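Side-chain contacts in DNA repair protein XRCC1 (Homo sapiens, PDB 3LQC), which serves as a scaffold in DNA single-strand break repair, assembling repair complexes, and binds poly-ADP-ribose chains on PARP1 to limit its activity: residues V10-S13 with H19-E22; V58-D63 with S91-P96; Q82-L87 with W125-I130; C132-P135 with P141-L144. One frame throughout, in Å; residues are numbered along the deposited sequence. Where two conformers were deposited one is given.

Contact 1 of 4, residues V10-S13 with H19-E22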
loop_
_atom_site.group_PDB
_atom_site.type_symbol
_atom_site.label_atom_id
_atom_site.label_comp_id
_atom_site.label_asym_id
_atom_site.label_seq_id
_atom_site.Cartn_x
_atom_site.Cartn_y
_atom_site.Cartn_z
ATOM N N VAL A 10 -12.261 28.558 8.271
ATOM C CA VAL A 10 -12.602 29.389 9.417
ATOM C C VAL A 10 -11.405 30.140 9.975
ATOM O O VAL A 10 -10.258 29.695 9.855
ATOM C CB VAL A 10 -13.252 28.591 10.573
ATOM C CG1 VAL A 10 -14.409 27.753 10.060
ATOM C CG2 VAL A 10 -12.221 27.742 11.293
ATOM N N SER A 11 -11.702 31.278 10.596
ATOM C CA SER A 11 -10.719 32.082 11.310
ATOM C C SER A 11 -10.645 31.662 12.769
ATOM O O SER A 11 -11.667 31.510 13.428
ATOM C CB SER A 11 -11.092 33.563 11.226
ATOM O OG SER A 11 -11.322 33.933 9.877
ATOM N N CYS A 12 -9.426 31.478 13.261
ATOM C CA CYS A 12 -9.182 31.074 14.644
ATOM C C CYS A 12 -8.638 32.258 15.410
ATOM O O CYS A 12 -7.450 32.299 15.750
ATOM C CB CYS A 12 -8.147 29.954 14.692
ATOM S SG CYS A 12 -8.512 28.585 13.602
ATOM N N SER A 13 -9.501 33.223 15.687
ATOM C CA SER A 13 -9.030 34.512 16.160
ATOM C C SER A 13 -8.327 34.454 17.502
ATOM O O SER A 13 -7.099 34.511 17.568
ATOM C CB SER A 13 -10.171 35.514 16.179
ATOM O OG SER A 13 -10.583 35.761 14.846
ATOM N N HIS A 19 -7.889 24.770 19.831
ATOM C CA HIS A 19 -9.143 25.336 20.331
ATOM C C HIS A 19 -10.090 25.667 19.181
ATOM O O HIS A 19 -11.307 25.493 19.271
ATOM C CB HIS A 19 -8.870 26.601 21.150
ATOM C CG HIS A 19 -8.636 26.347 22.607
ATOM N ND1 HIS A 19 -7.437 25.873 23.099
ATOM C CD2 HIS A 19 -9.444 26.514 23.682
ATOM C CE1 HIS A 19 -7.520 25.754 24.414
ATOM N NE2 HIS A 19 -8.726 26.136 24.792
ATOM N N CYS A 20 -9.509 26.155 18.095
ATOM C CA CYS A 20 -10.270 26.507 16.912
ATOM C C CYS A 20 -10.970 25.271 16.342
ATOM O O CYS A 20 -12.161 25.310 16.021
ATOM C CB CYS A 20 -9.343 27.128 15.877
ATOM S SG CYS A 20 -10.191 27.905 14.522
ATOM N N ALA A 21 -10.231 24.170 16.240
ATOM C CA ALA A 21 -10.794 22.905 15.764
ATOM C C ALA A 21 -11.926 22.394 16.657
ATOM O O ALA A 21 -13.025 22.094 16.180
ATOM C CB ALA A 21 -9.702 21.850 15.636
ATOM N N GLU A 22 -11.655 22.296 17.954
ATOM C CA GLU A 22 -12.642 21.772 18.882
ATOM C C GLU A 22 -13.940 22.539 18.746
ATOM O O GLU A 22 -15.016 21.951 18.688
ATOM C CB GLU A 22 -12.129 21.851 20.312
ATOM C CG GLU A 22 -13.168 21.507 21.355
ATOM C CD GLU A 22 -12.559 21.378 22.731
ATOM O OE1 GLU A 22 -13.219 20.803 23.622
ATOM O OE2 GLU A 22 -11.410 21.840 22.915
#

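Contact 2 of 4, residues V58-D63 with S91-P96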
loop_
_atom_site.group_PDB
_atom_site.type_symbol
_atom_site.label_atom_id
_atom_site.label_comp_id
_atom_site.label_asym_id
_atom_site.label_seq_id
_atom_site.Cartn_x
_atom_site.Cartn_y
_atom_site.Cartn_z
ATOM N N VAL A 58 0.614 15.653 16.259
ATOM C CA VAL A 58 -0.805 15.753 15.940
ATOM C C VAL A 58 -1.584 14.521 16.390
ATOM O O VAL A 58 -1.219 13.399 16.052
ATOM C CB VAL A 58 -1.015 15.921 14.423
ATOM C CG1 VAL A 58 -2.496 16.092 14.110
ATOM C CG2 VAL A 58 -0.219 17.105 13.901
ATOM N N ASP A 59 -2.652 14.734 17.154
ATOM C CA ASP A 59 -3.541 13.647 17.558
ATOM C C ASP A 59 -4.864 13.793 16.816
ATOM O O ASP A 59 -5.446 14.876 16.775
ATOM C CB ASP A 59 -3.804 13.669 19.067
ATOM C CG ASP A 59 -2.528 13.607 19.892
ATOM O OD1 ASP A 59 -1.491 13.113 19.382
ATOM O OD2 ASP A 59 -2.571 14.048 21.062
ATOM N N ILE A 60 -5.341 12.697 16.237
ATOM C CA ILE A 60 -6.532 12.729 15.405
ATOM C C ILE A 60 -7.533 11.677 15.852
ATOM O O ILE A 60 -7.195 10.506 15.996
ATOM C CB ILE A 60 -6.175 12.494 13.932
ATOM C CG1 ILE A 60 -5.318 13.648 13.421
ATOM C CG2 ILE A 60 -7.435 12.335 13.089
ATOM C CD1 ILE A 60 -4.886 13.493 12.004
ATOM N N GLY A 61 -8.766 12.112 16.082
ATOM C CA GLY A 61 -9.838 11.208 16.443
ATOM C C GLY A 61 -10.821 11.116 15.299
ATOM O O GLY A 61 -11.499 12.090 14.978
ATOM N N ASN A 62 -10.904 9.946 14.681
ATOM C CA ASN A 62 -11.723 9.797 13.496
ATOM C C ASN A 62 -13.207 9.865 13.805
ATOM O O ASN A 62 -13.639 9.562 14.915
ATOM C CB ASN A 62 -11.403 8.495 12.762
ATOM C CG ASN A 62 -12.153 8.371 11.444
ATOM O OD1 ASN A 62 -12.349 9.356 10.735
ATOM N ND2 ASN A 62 -12.580 7.161 11.114
ATOM N N ASP A 63 -13.983 10.288 12.819
ATOM C CA ASP A 63 -15.428 10.140 12.890
ATOM C C ASP A 63 -15.949 9.673 11.540
ATOM O O ASP A 63 -16.708 10.383 10.876
ATOM C CB ASP A 63 -16.114 11.439 13.298
ATOM C CG ASP A 63 -17.624 11.293 13.391
ATOM O OD1 ASP A 63 -18.094 10.203 13.777
ATOM O OD2 ASP A 63 -18.341 12.271 13.080
ATOM N N SER A 91 -3.364 9.370 5.894
ATOM C CA SER A 91 -3.252 8.231 6.790
ATOM C C SER A 91 -4.573 7.483 6.963
ATOM O O SER A 91 -5.648 8.084 6.958
ATOM C CB SER A 91 -2.714 8.690 8.144
ATOM O OG SER A 91 -1.462 9.324 7.973
ATOM N N SER A 92 -4.468 6.166 7.125
ATOM C CA SER A 92 -5.623 5.271 7.176
ATOM C C SER A 92 -6.317 5.270 8.537
ATOM O O SER A 92 -5.671 5.253 9.583
ATOM C CB SER A 92 -5.183 3.852 6.809
ATOM O OG SER A 92 -6.192 2.911 7.085
ATOM N N PHE A 93 -7.641 5.296 8.515
ATOM C CA PHE A 93 -8.423 5.227 9.739
ATOM C C PHE A 93 -9.503 4.163 9.632
ATOM O O PHE A 93 -9.956 3.631 10.642
ATOM C CB PHE A 93 -9.029 6.587 10.078
ATOM C CG PHE A 93 -8.053 7.521 10.713
ATOM C CD1 PHE A 93 -8.002 7.653 12.089
ATOM C CD2 PHE A 93 -7.154 8.230 9.940
ATOM C CE1 PHE A 93 -7.082 8.498 12.684
ATOM C CE2 PHE A 93 -6.233 9.072 10.530
ATOM C CZ PHE A 93 -6.200 9.208 11.902
ATOM N N MET A 94 -9.904 3.850 8.401
ATOM C CA MET A 94 -10.837 2.754 8.154
ATOM C C MET A 94 -10.493 2.062 6.852
ATOM O O MET A 94 -10.026 2.700 5.908
ATOM C CB MET A 94 -12.277 3.264 8.069
ATOM C CG MET A 94 -12.729 4.051 9.273
ATOM S SD MET A 94 -14.422 4.623 9.088
ATOM C CE MET A 94 -15.342 3.094 9.202
ATOM N N SER A 95 -10.740 0.757 6.801
ATOM C CA SER A 95 -10.624 0.015 5.555
ATOM C C SER A 95 -11.890 0.239 4.754
ATOM O O SER A 95 -12.891 0.721 5.292
ATOM C CB SER A 95 -10.476 -1.476 5.841
ATOM O OG SER A 95 -11.660 -1.966 6.431
ATOM N N PRO A 96 -11.855 -0.102 3.460
ATOM C CA PRO A 96 -13.076 -0.071 2.648
ATOM C C PRO A 96 -14.194 -0.931 3.248
ATOM O O PRO A 96 -15.346 -0.481 3.256
ATOM C CB PRO A 96 -12.606 -0.632 1.303
ATOM C CG PRO A 96 -11.164 -0.223 1.237
ATOM C CD PRO A 96 -10.656 -0.359 2.645
HETATM O O HOH W 1 -11.703 4.833 12.371
#

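Contact 3 of 4, residues Q82-L87 with W125-I130. With CO3 (carbonate ion), chain D.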
loop_
_atom_site.group_PDB
_atom_site.type_symbol
_atom_site.label_atom_id
_atom_site.label_comp_id
_atom_site.label_asym_id
_atom_site.label_seq_id
_atom_site.Cartn_x
_atom_site.Cartn_y
_atom_site.Cartn_z
ATOM N N GLN A 82 -1.829 24.445 -4.233
ATOM C CA GLN A 82 -0.551 23.786 -4.482
ATOM C C GLN A 82 0.555 24.251 -3.547
ATOM O O GLN A 82 1.554 23.564 -3.384
ATOM C CB GLN A 82 -0.116 23.974 -5.934
ATOM C CG GLN A 82 -1.085 23.406 -6.951
ATOM C CD GLN A 82 -0.484 23.348 -8.348
ATOM O OE1 GLN A 82 0.478 22.616 -8.594
ATOM N NE2 GLN A 82 -1.047 24.125 -9.270
ATOM N N ASP A 83 0.377 25.412 -2.928
ATOM C CA ASP A 83 1.394 25.950 -2.030
ATOM C C ASP A 83 1.308 25.318 -0.639
ATOM O O ASP A 83 2.130 25.600 0.223
ATOM C CB ASP A 83 1.281 27.476 -1.928
ATOM C CG ASP A 83 1.453 28.171 -3.266
ATOM O OD1 ASP A 83 2.452 27.887 -3.963
ATOM O OD2 ASP A 83 0.591 29.011 -3.625
ATOM N N TYR A 84 0.309 24.476 -0.404
ATOM C CA TYR A 84 0.257 23.772 0.872
ATOM C C TYR A 84 1.303 22.679 0.921
ATOM O O TYR A 84 1.552 21.978 -0.058
ATOM C CB TYR A 84 -1.136 23.207 1.168
ATOM C CG TYR A 84 -2.066 24.238 1.751
ATOM C CD1 TYR A 84 -2.700 25.162 0.934
ATOM C CD2 TYR A 84 -2.294 24.303 3.119
ATOM C CE1 TYR A 84 -3.538 26.116 1.459
ATOM C CE2 TYR A 84 -3.145 25.255 3.661
ATOM C CZ TYR A 84 -3.760 26.161 2.824
ATOM O OH TYR A 84 -4.602 27.122 3.336
ATOM N N GLU A 85 1.921 22.551 2.080
ATOM C CA GLU A 85 2.948 21.564 2.303
ATOM C C GLU A 85 2.315 20.489 3.174
ATOM O O GLU A 85 1.539 20.804 4.072
ATOM C CB GLU A 85 4.116 22.233 3.028
ATOM C CG GLU A 85 5.480 21.794 2.546
ATOM C CD GLU A 85 5.597 21.809 1.036
ATOM O OE1 GLU A 85 5.492 22.897 0.430
ATOM O OE2 GLU A 85 5.800 20.722 0.455
ATOM N N VAL A 86 2.616 19.220 2.908
ATOM C CA VAL A 86 2.085 18.152 3.752
ATOM C C VAL A 86 2.773 18.124 5.113
ATOM O O VAL A 86 3.998 18.096 5.213
ATOM C CB VAL A 86 2.198 16.753 3.097
ATOM C CG1 VAL A 86 1.689 15.688 4.043
ATOM C CG2 VAL A 86 1.417 16.706 1.809
ATOM N N LEU A 87 1.968 18.135 6.162
ATOM C CA LEU A 87 2.480 17.955 7.501
ATOM C C LEU A 87 2.311 16.492 7.899
ATOM O O LEU A 87 3.281 15.802 8.206
ATOM C CB LEU A 87 1.742 18.864 8.482
ATOM C CG LEU A 87 2.330 18.779 9.878
ATOM C CD1 LEU A 87 3.733 19.337 9.836
ATOM C CD2 LEU A 87 1.464 19.522 10.869
ATOM N N TRP A 125 3.432 27.930 10.584
ATOM C CA TRP A 125 2.357 27.981 9.613
ATOM C C TRP A 125 1.163 28.688 10.205
ATOM O O TRP A 125 0.924 28.595 11.404
ATOM C CB TRP A 125 1.963 26.556 9.229
ATOM C CG TRP A 125 3.130 25.699 8.828
ATOM C CD1 TRP A 125 3.809 24.805 9.609
ATOM C CD2 TRP A 125 3.759 25.673 7.540
ATOM N NE1 TRP A 125 4.811 24.218 8.882
ATOM C CE2 TRP A 125 4.806 24.729 7.619
ATOM C CE3 TRP A 125 3.540 26.351 6.337
ATOM C CZ2 TRP A 125 5.626 24.450 6.527
ATOM C CZ3 TRP A 125 4.354 26.069 5.258
ATOM C CH2 TRP A 125 5.388 25.125 5.360
ATOM N N ASP A 126 0.409 29.399 9.378
ATOM C CA ASP A 126 -0.838 29.994 9.856
ATOM C C ASP A 126 -2.039 29.487 9.068
ATOM O O ASP A 126 -3.146 30.003 9.205
ATOM C CB ASP A 126 -0.773 31.523 9.856
ATOM C CG ASP A 126 -0.635 32.111 8.468
ATOM O OD1 ASP A 126 -0.448 31.352 7.498
ATOM O OD2 ASP A 126 -0.707 33.348 8.353
ATOM N N ARG A 127 -1.805 28.473 8.240
ATOM C CA ARG A 127 -2.888 27.738 7.596
ATOM C C ARG A 127 -2.762 26.241 7.875
ATOM O O ARG A 127 -1.725 25.629 7.611
ATOM C CB ARG A 127 -2.904 27.998 6.092
ATOM C CG ARG A 127 -3.135 29.453 5.728
ATOM C CD ARG A 127 -4.529 29.908 6.117
ATOM N NE ARG A 127 -4.750 31.306 5.745
ATOM C CZ ARG A 127 -4.568 32.337 6.566
ATOM N NH1 ARG A 127 -4.169 32.131 7.813
ATOM N NH2 ARG A 127 -4.790 33.574 6.144
ATOM N N VAL A 128 -3.815 25.662 8.435
ATOM C CA VAL A 128 -3.869 24.231 8.670
ATOM C C VAL A 128 -5.077 23.629 7.939
ATOM O O VAL A 128 -6.229 23.962 8.220
ATOM C CB VAL A 128 -3.941 23.894 10.170
ATOM C CG1 VAL A 128 -3.658 22.419 10.384
ATOM C CG2 VAL A 128 -2.937 24.734 10.962
ATOM N N LYS A 129 -4.801 22.741 6.994
ATOM C CA LYS A 129 -5.848 22.095 6.227
ATOM C C LYS A 129 -5.926 20.627 6.614
ATOM O O LYS A 129 -4.948 19.882 6.476
ATOM C CB LYS A 129 -5.573 22.243 4.726
ATOM C CG LYS A 129 -6.566 21.525 3.841
ATOM C CD LYS A 129 -6.241 21.723 2.370
ATOM C CE LYS A 129 -6.403 23.169 1.958
ATOM N NZ LYS A 129 -6.468 23.305 0.479
ATOM N N ILE A 130 -7.086 20.217 7.113
ATOM C CA ILE A 130 -7.316 18.817 7.458
ATOM C C ILE A 130 -8.261 18.194 6.426
ATOM O O ILE A 130 -9.396 18.641 6.272
ATOM C CB ILE A 130 -7.908 18.668 8.870
ATOM C CG1 ILE A 130 -6.953 19.240 9.920
ATOM C CG2 ILE A 130 -8.201 17.223 9.173
ATOM C CD1 ILE A 130 -7.128 20.723 10.173
HETATM C C CO3 D . -8.872 21.245 -0.558
HETATM O O1 CO3 D . -9.331 21.691 0.574
HETATM O O2 CO3 D . -8.053 21.983 -1.251
#

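Contact 4 of 4, residues C132-P135 with P141-L144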
loop_
_atom_site.group_PDB
_atom_site.type_symbol
_atom_site.label_atom_id
_atom_site.label_comp_id
_atom_site.label_asym_id
_atom_site.label_seq_id
_atom_site.Cartn_x
_atom_site.Cartn_y
_atom_site.Cartn_z
ATOM N N CYS A 132 -10.403 15.009 5.024
ATOM C CA CYS A 132 -11.011 13.727 5.356
ATOM C C CYS A 132 -11.558 13.070 4.100
ATOM O O CYS A 132 -12.378 13.642 3.386
ATOM C CB CYS A 132 -12.136 13.921 6.371
ATOM S SG CYS A 132 -11.621 14.592 7.957
ATOM N N SER A 133 -11.101 11.864 3.815
ATOM C CA SER A 133 -11.560 11.162 2.625
ATOM C C SER A 133 -12.328 9.917 3.009
ATOM O O SER A 133 -11.893 9.147 3.866
ATOM C CB SER A 133 -10.387 10.797 1.726
ATOM O OG SER A 133 -9.845 11.949 1.119
ATOM N N GLN A 134 -13.476 9.724 2.373
ATOM C CA GLN A 134 -14.308 8.561 2.648
ATOM C C GLN A 134 -15.109 8.191 1.407
ATOM O O GLN A 134 -16.311 8.442 1.341
ATOM C CB GLN A 134 -15.234 8.830 3.837
ATOM C CG GLN A 134 -16.127 7.650 4.231
ATOM C CD GLN A 134 -15.407 6.314 4.166
ATOM O OE1 GLN A 134 -15.247 5.737 3.092
ATOM N NE2 GLN A 134 -14.981 5.812 5.317
ATOM N N PRO A 135 -14.428 7.582 0.421
ATOM C CA PRO A 135 -14.969 7.220 -0.892
ATOM C C PRO A 135 -15.912 6.039 -0.805
ATOM O O PRO A 135 -16.630 5.779 -1.766
ATOM C CB PRO A 135 -13.731 6.781 -1.688
ATOM C CG PRO A 135 -12.568 6.988 -0.814
ATOM C CD PRO A 135 -13.048 7.107 0.588
ATOM N N PRO A 141 -22.033 11.366 7.354
ATOM C CA PRO A 141 -21.578 12.725 7.655
ATOM C C PRO A 141 -20.177 12.671 8.245
ATOM O O PRO A 141 -19.924 13.292 9.280
ATOM C CB PRO A 141 -22.563 13.189 8.737
ATOM C CG PRO A 141 -23.458 11.996 9.042
ATOM C CD PRO A 141 -22.790 10.793 8.476
ATOM N N PHE A 142 -19.286 11.935 7.582
ATOM C CA PHE A 142 -17.966 11.605 8.117
ATOM C C PHE A 142 -17.057 12.815 8.290
ATOM O O PHE A 142 -17.211 13.826 7.618
ATOM C CB PHE A 142 -17.275 10.586 7.209
ATOM C CG PHE A 142 -16.919 11.128 5.866
ATOM C CD1 PHE A 142 -15.763 11.875 5.690
ATOM C CD2 PHE A 142 -17.749 10.913 4.779
ATOM C CE1 PHE A 142 -15.438 12.389 4.455
ATOM C CE2 PHE A 142 -17.429 11.423 3.537
ATOM C CZ PHE A 142 -16.271 12.163 3.373
ATOM N N GLY A 143 -16.091 12.687 9.186
ATOM C CA GLY A 143 -15.135 13.745 9.440
ATOM C C GLY A 143 -14.242 13.326 10.586
ATOM O O GLY A 143 -13.761 12.191 10.620
ATOM N N LEU A 144 -14.029 14.237 11.531
ATOM C CA LEU A 144 -13.227 13.939 12.713
ATOM C C LEU A 144 -14.027 14.165 13.972
ATOM O O LEU A 144 -14.904 15.023 14.010
ATOM C CB LEU A 144 -11.987 14.827 12.763
ATOM C CG LEU A 144 -10.998 14.634 11.619
ATOM C CD1 LEU A 144 -9.696 15.349 11.932
ATOM C CD2 LEU A 144 -10.772 13.146 11.401
#

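Contact 1 of 4, residues V10-S13 with H19-E22
Cys12 and Cys20 are joined by a disulfide, SG of Cys12 to SG of Cys20 at 2.0 Å, and this bond carries nearly the whole contact. The torsion about the S-S bond is -76°, a left-handed bridge. The two half-cystines reach it in different ways. On the strand side, SG of Cys12 lies anti to its own carbonyl carbon and beside the backbone N (chi1 -51°). On the helix side, SG of Cys20 is anti to its N (chi1 -168°), which swings the sulfur out from the helix wall and over to the strand. The CB of Cys12 and the CB of Cys20 end 3.3 Å apart, and the two CA atoms, 5.2 Å apart, mark the closest backbone approach.

The link ties the end of strand 7-12, an outer strand of the mixed sheet in the XRCC1 N-terminal domain, to helix 17-25, which follows after a short loop. A disulfide here means that the crystal holds the oxidised form of the domain. Both cysteines are buried, and both also lean on Leu47 of the neighbouring strand 42-49, with Cys12 touching Leu49 as well, so the bridge packs on that strand.

Val10, two residues back on the same side of the strand, adds a methyl: its CG2 lies 3.8 Å from SG of Cys20. Ser11, between Val10 and Cys12, points its side chain away from the helix, and its OG makes a weak hydrogen bond to Gln48. The Ser11 carbonyl O, however, stays on the near side, 4.0 Å from SG of Cys20.

Contact 2 of 4, residues V58-D63 with S91-P96
The ring of Phe93 packs against Ile60 and Asn62, two residues that alternate with Gly61 on strand 57-63 and point toward it. This is packing between the layers of a beta sandwich: strand 57-63 is central in the three-stranded sheet, while Phe93 comes just after strand 85-92, an outer strand of the five-stranded one.

Ile60 and Phe93 cross at about a right angle. The branch that touches is CG2 of Ile60, 3.6 Å from CZ at the far end of the Phe93 ring; with this methyl anti to the backbone N, it stands out from the strand to meet the ring. Asn62 meets the near end instead. Its side chain and that of Phe93 run past each other in opposite directions, with CB of Asn62 3.6 Å from CD1 of Phe93 and the amide plane turned 48° from the ring. Val68, on strand 67-73, packs against both Ile60 and Phe93.

With CG anti to the backbone N (chi1 -175°), the Asn62 amide is carried past the ring toward Met94, whose side chain crosses it at about a right angle. ND2 of Asn62 lies 3.6 Å from CG of Met94, an apolar neighbour for a buried amide. The polar needs are met otherwise: OD1 accepts a hydrogen bond from the backbone N of Ser65. Farther along, Ser95 caps the next helix, and the backbone N of Ser92 bonds to an acidic side chain of another protein chain.

A water bridges the two segments, accepting from ND2 of Asn62 at 2.8 Å and donating to the Phe93 carbonyl O at 2.7 Å.

Contact 3 of 4, residues Q82-L87 with W125-I130
Tyr84 and Lys129 mark the closest approach of the two backbones, and even their CA atoms are 8.3 Å apart, so side chains alone make the contact. Lys129 passes over one face of the Tyr84 ring, the two side chains crossing at about a right angle. Its CE sits 4.0 Å from the ring centroid as a CH-pi contact, and NZ follows at 4.4 Å from the same centroid, 21° off the normal, as a cation-pi pair. A bend at chi3 (-66°) brings the ammonium group to the carbonate ion, where NZ bonds O2 at 2.7 Å. Arg7 and Ser44 hold the same ion, which is probably from the crystallisation liquor.

The phenol end of Tyr84 rests on Arg127: OH is 3.4 Å from CB of Arg127. The guanidinium turns away and folds back on the residue before it, NH1 of Arg127 donating to the Asp126 carbonyl O at 2.7 Å from well above the carbonyl plane. Replacing Tyr84 with an alanine would probably strip CE and NZ of Lys129 of the ring face they lie over and leave a gap beside CB of Arg127. In the other side-chain pair, CB of Glu85 touches CH2 of Trp125 at 3.9 Å, and the indole NE1 is bonded to Ala120 O.

Strand 67-73 lies between strands 85-92 and 125-133 in the mixed sheet, and Asp126 and Arg127 form a classic beta bulge against it; Val46 of strand 42-49 packs on both Tyr84 and Lys129.

Contact 4 of 4, residues C132-P135 with P141-L144
In the conformer described, NE2 of Gln134 is gripped by two oxygens, Gly64 O and Ser99 OG, while the other end of the amide, OE1, takes the backbone N of Tyr136. So anchored, Gln134 offers its aliphatic stem to Phe142. The contact lies where the chain changes layers in the beta sandwich: strand 125-133 of the five-stranded sheet ends here, and after a loop strand 143-150 begins in the three-stranded sheet.

CB of Gln134 lies over the centre of one face of the Phe142 ring, a CH-pi contact. Its CG, anti to the backbone N (chi1 -178°), continues past the ring at 3.7 Å from CD2 of Phe142. The chain bends at chi2, and the amide plane stands nearly perpendicular to the ring, at 86°. Phe142 has its CG between the backbone N and the carbonyl carbon (chi1 67°), a rotamer that sends the ring across to the strand end at Cys132 to Gln134.

At the ring's edge, near its plane, the Cys132 carbonyl O comes to 3.5 Å from CE1 of Phe142, and CB of Cys132 is 4.1 Å from the same carbon. Arg34 also belongs to this setting, as a cation-pi partner of the ring and a donor through NE to Phe142 O. A serine in place of Phe142 would probably open a gap beneath the Gln134 stem and deprive Arg34 of its aromatic partner.

Beyond the ring, Cys132 turns its sulfur to the start of the next strand. SG passes 3.9 Å from CA of Gly143 and settles against the branch point of the next side chain, 3.7 Å from CG of Leu144.

All four contacts reach the five-stranded sheet. Contacts 2 and 4 are the closest pair, centres 9 Å apart, because strands 57-63 and 143-150 are neighbours in the three-stranded sheet: N of Asp63 lies 2.9 Å from O of Gly143, a probable hydrogen bond. Contact 3 meets contact 4 through CG2 of Ile130, 3.7 Å from CD1 of Leu144, and contact 2 more loosely through Val58 and Leu87. Contact 1 touches none of the others; its nearest atoms are about 6 Å from contact 3. The carbonate belongs to contact 3, whose centre is about 18 Å from that of contact 2. The other protein chain reaches contact 2 most, and also touches Val86 of contact 3 and Pro135 of contact 4.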